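Local coordinates for putative lipoprotein (Clostridium difficile, PDB 4EXR) that is of unknown function but carries two PepSY-type (peptidase propeptide and YPEB) domains, and as a putative lipoprotein is probably anchored to the cell membrane, at residues F41-D52 / V66-M77. Residues are numbered along the deposited sequence; the frame is centred on the assembly and turned at random. Where two conformers were deposited one is given.
Sequences FKDKYKDADIVD and VEGVDDNNEYKM. With NA (sodium ion), chain B; PO4 (phosphate ion), chain C.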
# COMPACT_ATOMS: atom_id res chain seq x y z
N PHE A 41 -11.15 -10.57 -5.94
CA PHE A 41 -10.05 -10.82 -5.01
C PHE A 41 -9.57 -12.27 -5.11
O PHE A 41 -8.38 -12.55 -5.23
CB PHE A 41 -10.48 -10.50 -3.58
CG PHE A 41 -9.40 -10.72 -2.56
CD1 PHE A 41 -9.21 -11.96 -1.98
CD2 PHE A 41 -8.55 -9.68 -2.20
CE1 PHE A 41 -8.20 -12.18 -1.05
CE2 PHE A 41 -7.53 -9.89 -1.28
CZ PHE A 41 -7.37 -11.14 -0.70
N LYS A 42 -10.52 -13.20 -5.05
CA LYS A 42 -10.19 -14.62 -5.00
C LYS A 42 -9.57 -15.10 -6.31
O LYS A 42 -8.74 -16.01 -6.33
CB LYS A 42 -11.44 -15.44 -4.71
CG LYS A 42 -11.86 -15.43 -3.26
CD LYS A 42 -13.04 -16.35 -3.09
CE LYS A 42 -13.26 -16.70 -1.63
NZ LYS A 42 -14.48 -17.54 -1.47
N ASP A 43 -9.99 -14.48 -7.40
CA ASP A 43 -9.44 -14.81 -8.71
C ASP A 43 -7.97 -14.40 -8.83
O ASP A 43 -7.18 -15.08 -9.49
CB ASP A 43 -10.27 -14.15 -9.81
CG ASP A 43 -9.77 -14.50 -11.20
OD1 ASP A 43 -9.36 -15.66 -11.40
OD2 ASP A 43 -9.79 -13.61 -12.08
N LYS A 44 -7.61 -13.29 -8.19
CA LYS A 44 -6.24 -12.78 -8.26
C LYS A 44 -5.32 -13.48 -7.26
O LYS A 44 -4.15 -13.75 -7.55
CB LYS A 44 -6.23 -11.27 -7.99
CG LYS A 44 -4.84 -10.64 -7.97
CD LYS A 44 -4.46 -10.06 -9.32
CE LYS A 44 -2.99 -9.67 -9.38
NZ LYS A 44 -2.64 -8.49 -8.54
N TYR A 45 -5.86 -13.76 -6.08
CA TYR A 45 -5.09 -14.36 -5.00
C TYR A 45 -5.77 -15.68 -4.63
O TYR A 45 -6.51 -15.78 -3.65
CB TYR A 45 -5.01 -13.38 -3.82
CG TYR A 45 -4.31 -12.10 -4.21
CD1 TYR A 45 -2.98 -12.11 -4.62
CD2 TYR A 45 -4.98 -10.87 -4.18
CE1 TYR A 45 -2.33 -10.95 -4.99
CE2 TYR A 45 -4.33 -9.69 -4.56
CZ TYR A 45 -3.01 -9.74 -4.96
OH TYR A 45 -2.35 -8.59 -5.32
N LYS A 46 -5.49 -16.69 -5.44
CA LYS A 46 -6.22 -17.96 -5.41
C LYS A 46 -6.01 -18.78 -4.14
O LYS A 46 -6.82 -19.65 -3.83
CB LYS A 46 -5.87 -18.79 -6.65
CG LYS A 46 -6.20 -18.10 -7.96
CD LYS A 46 -5.75 -18.91 -9.17
CE LYS A 46 -6.06 -18.18 -10.46
NZ LYS A 46 -7.52 -17.89 -10.61
N ASP A 47 -4.94 -18.50 -3.41
CA ASP A 47 -4.65 -19.25 -2.18
C ASP A 47 -4.93 -18.44 -0.91
O ASP A 47 -4.72 -18.92 0.21
CB ASP A 47 -3.20 -19.74 -2.18
CG ASP A 47 -2.94 -20.80 -1.12
OD1 ASP A 47 -3.87 -21.60 -0.84
OD2 ASP A 47 -1.82 -20.83 -0.56
N ALA A 48 -5.43 -17.22 -1.07
CA ALA A 48 -5.64 -16.35 0.08
C ALA A 48 -7.02 -16.57 0.72
O ALA A 48 -7.98 -16.89 0.02
CB ALA A 48 -5.48 -14.88 -0.33
N ASP A 49 -7.10 -16.36 2.03
CA ASP A 49 -8.38 -16.35 2.74
C ASP A 49 -8.77 -14.92 3.04
O ASP A 49 -7.96 -14.15 3.53
CB ASP A 49 -8.28 -17.10 4.06
CG ASP A 49 -7.99 -18.57 3.87
OD1 ASP A 49 -8.61 -19.19 2.98
OD2 ASP A 49 -7.13 -19.09 4.62
N ILE A 50 -10.03 -14.57 2.80
CA ILE A 50 -10.49 -13.21 3.10
C ILE A 50 -10.68 -13.04 4.59
O ILE A 50 -11.34 -13.86 5.25
CB ILE A 50 -11.81 -12.89 2.36
CG1 ILE A 50 -11.54 -12.85 0.85
CG2 ILE A 50 -12.41 -11.58 2.87
CD1 ILE A 50 -12.81 -12.60 -0.00
N VAL A 51 -10.11 -11.97 5.13
CA VAL A 51 -10.20 -11.72 6.57
C VAL A 51 -11.00 -10.45 6.91
O VAL A 51 -11.42 -10.27 8.04
CB VAL A 51 -8.77 -11.67 7.24
CG1 VAL A 51 -8.05 -13.01 7.08
CG2 VAL A 51 -7.93 -10.52 6.67
N ASP A 52 -11.21 -9.58 5.93
CA ASP A 52 -12.01 -8.37 6.13
C ASP A 52 -12.62 -7.95 4.81
O ASP A 52 -11.99 -8.10 3.75
CB ASP A 52 -11.18 -7.19 6.69
CG ASP A 52 -10.66 -7.43 8.11
OD1 ASP A 52 -11.48 -7.45 9.07
OD2 ASP A 52 -9.42 -7.55 8.27
N VAL A 66 -11.27 -5.25 0.19
CA VAL A 66 -11.22 -6.68 0.47
C VAL A 66 -9.81 -6.99 0.94
O VAL A 66 -8.84 -6.64 0.27
CB VAL A 66 -11.50 -7.53 -0.79
CG1 VAL A 66 -11.70 -9.01 -0.40
CG2 VAL A 66 -12.72 -7.00 -1.54
N GLU A 67 -9.69 -7.62 2.11
CA GLU A 67 -8.37 -7.94 2.64
C GLU A 67 -8.29 -9.42 2.93
O GLU A 67 -9.25 -10.02 3.40
CB GLU A 67 -8.10 -7.14 3.91
CG GLU A 67 -8.21 -5.62 3.66
CD GLU A 67 -8.15 -4.78 4.93
OE1 GLU A 67 -7.04 -4.54 5.45
OE2 GLU A 67 -9.23 -4.34 5.39
N GLY A 68 -7.14 -10.01 2.62
CA GLY A 68 -6.97 -11.43 2.86
C GLY A 68 -5.52 -11.75 3.14
O GLY A 68 -4.66 -10.87 3.05
N VAL A 69 -5.25 -13.00 3.46
CA VAL A 69 -3.91 -13.44 3.79
C VAL A 69 -3.66 -14.84 3.24
O VAL A 69 -4.61 -15.63 3.06
CB VAL A 69 -3.67 -13.48 5.32
CG1 VAL A 69 -3.86 -12.09 5.95
CG2 VAL A 69 -4.59 -14.52 6.00
N ASP A 70 -2.40 -15.15 3.00
CA ASP A 70 -2.00 -16.54 2.82
C ASP A 70 -0.95 -16.87 3.88
O ASP A 70 -0.95 -16.26 4.96
CB ASP A 70 -1.60 -16.88 1.37
CG ASP A 70 -0.42 -16.05 0.83
OD1 ASP A 70 0.38 -15.48 1.60
OD2 ASP A 70 -0.28 -15.99 -0.41
N ASP A 71 -0.07 -17.82 3.61
CA ASP A 71 0.92 -18.20 4.62
C ASP A 71 2.03 -17.15 4.79
O ASP A 71 2.72 -17.13 5.82
CB ASP A 71 1.54 -19.56 4.30
CG ASP A 71 0.55 -20.71 4.42
OD1 ASP A 71 -0.49 -20.54 5.10
OD2 ASP A 71 0.81 -21.78 3.84
N ASN A 72 2.18 -16.29 3.79
CA ASN A 72 3.33 -15.39 3.69
C ASN A 72 3.02 -13.90 3.63
O ASN A 72 3.80 -13.09 4.13
CB ASN A 72 4.14 -15.76 2.44
CG ASN A 72 4.69 -17.17 2.51
OD1 ASN A 72 4.52 -17.97 1.58
ND2 ASN A 72 5.35 -17.49 3.61
N ASN A 73 1.89 -13.56 3.00
CA ASN A 73 1.54 -12.17 2.70
C ASN A 73 0.15 -11.80 3.17
O ASN A 73 -0.72 -12.66 3.35
CB ASN A 73 1.57 -11.93 1.19
CG ASN A 73 2.94 -12.10 0.58
OD1 ASN A 73 3.94 -11.64 1.14
ND2 ASN A 73 3.00 -12.76 -0.57
N GLU A 74 -0.06 -10.50 3.37
CA GLU A 74 -1.40 -9.94 3.41
C GLU A 74 -1.65 -9.20 2.10
O GLU A 74 -0.73 -8.64 1.50
CB GLU A 74 -1.61 -9.00 4.59
CG GLU A 74 -0.52 -7.97 4.79
CD GLU A 74 -0.74 -7.18 6.06
OE1 GLU A 74 -1.91 -6.97 6.43
OE2 GLU A 74 0.26 -6.77 6.70
N TYR A 75 -2.91 -9.22 1.68
CA TYR A 75 -3.29 -8.64 0.39
C TYR A 75 -4.47 -7.72 0.64
O TYR A 75 -5.35 -8.04 1.44
CB TYR A 75 -3.75 -9.73 -0.57
CG TYR A 75 -2.71 -10.79 -0.84
CD1 TYR A 75 -1.66 -10.54 -1.71
CD2 TYR A 75 -2.79 -12.04 -0.22
CE1 TYR A 75 -0.70 -11.52 -1.96
CE2 TYR A 75 -1.84 -13.01 -0.48
CZ TYR A 75 -0.80 -12.74 -1.35
OH TYR A 75 0.14 -13.71 -1.60
N LYS A 76 -4.48 -6.58 -0.03
CA LYS A 76 -5.58 -5.65 0.12
C LYS A 76 -5.95 -5.09 -1.24
O LYS A 76 -5.10 -4.61 -1.99
CB LYS A 76 -5.25 -4.52 1.09
CG LYS A 76 -6.39 -3.51 1.22
CD LYS A 76 -6.14 -2.49 2.32
CE LYS A 76 -5.01 -1.56 1.97
NZ LYS A 76 -4.89 -0.46 2.96
N MSE A 77 -7.23 -5.19 -1.56
CA MSE A 77 -7.70 -4.64 -2.83
C MSE A 77 -8.81 -3.65 -2.56
O MSE A 77 -9.66 -3.87 -1.69
CB MSE A 77 -8.21 -5.73 -3.77
CG MSE A 77 -7.13 -6.66 -4.29
SE MSE A 77 -7.81 -7.79 -5.71
CE MSE A 77 -8.03 -6.45 -7.10
NA NA B . -11.34 -9.47 10.26
P PO4 C . -2.50 2.26 2.23
O1 PO4 C . -3.41 3.08 3.12
O2 PO4 C . -2.09 3.08 1.03
O3 PO4 C . -1.28 1.83 3.01
O4 PO4 C . -3.25 1.05 1.76
O HOH W 1 0.44 -19.48 1.17
O HOH W 2 -9.00 -9.17 10.35
O HOH W 3 -11.55 -11.68 11.03
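Strands 49-52 and 66-69 of a PepSY-family domain pair antiparallel through a classic beta bulge, and the end of helix 34-44 packs on the same sheet. Val51 and Asp52 both face Glu67: Glu67 O accepts from Val51 N at 2.7 Å and from Asp52 N at 3.2 Å, while Glu67 N returns a nearly straight bond (170°) to Asp52 O. Beyond it, Asp49 and Val69 form a reciprocal hydrogen-bonded pair. At the bulge, Val51 O and Asp52 OD1 bind a sodium ion, each at 2.4 Å, alongside two waters and Asp137.

On the helix side, Phe41 has CG anti to its backbone nitrogen (chi1 -180°), which carries the ring over the sheet; Val66 CG1 lies 3.6 Å from Phe41 CG, and Phe41 CZ comes within 3.5 Å of Gly68 N and 3.6 Å of Gly68 CA, where no beta carbon blocks the ring. Tyr45 and Tyr75 make an offset stack, planes at 22°, with Tyr75 CD1 over the Tyr45 face toward its rim; Lys44 CG lies over the centre of the opposite face. Tyr75 OH is fixed by donating to Asp70 OD2 (2.6 Å), whose OD1 accepts from Asn72 N, an Asx turn, and from Asn73 N, extending it to an Asx motif that shapes the hairpin end. The selenium of Met77, present as selenomethionine, makes oblique Met-aromatic contacts with both Phe41 and Tyr45.

The end of helix 34-44 thus packs, through Phe41, on strands 61-69 and 73-80; Tyr45 reaches on to Thr91 and Asp89 of strand 86-93, whereas Arg104 bridges Asp47, Asp49 and Asp71 from a following loop.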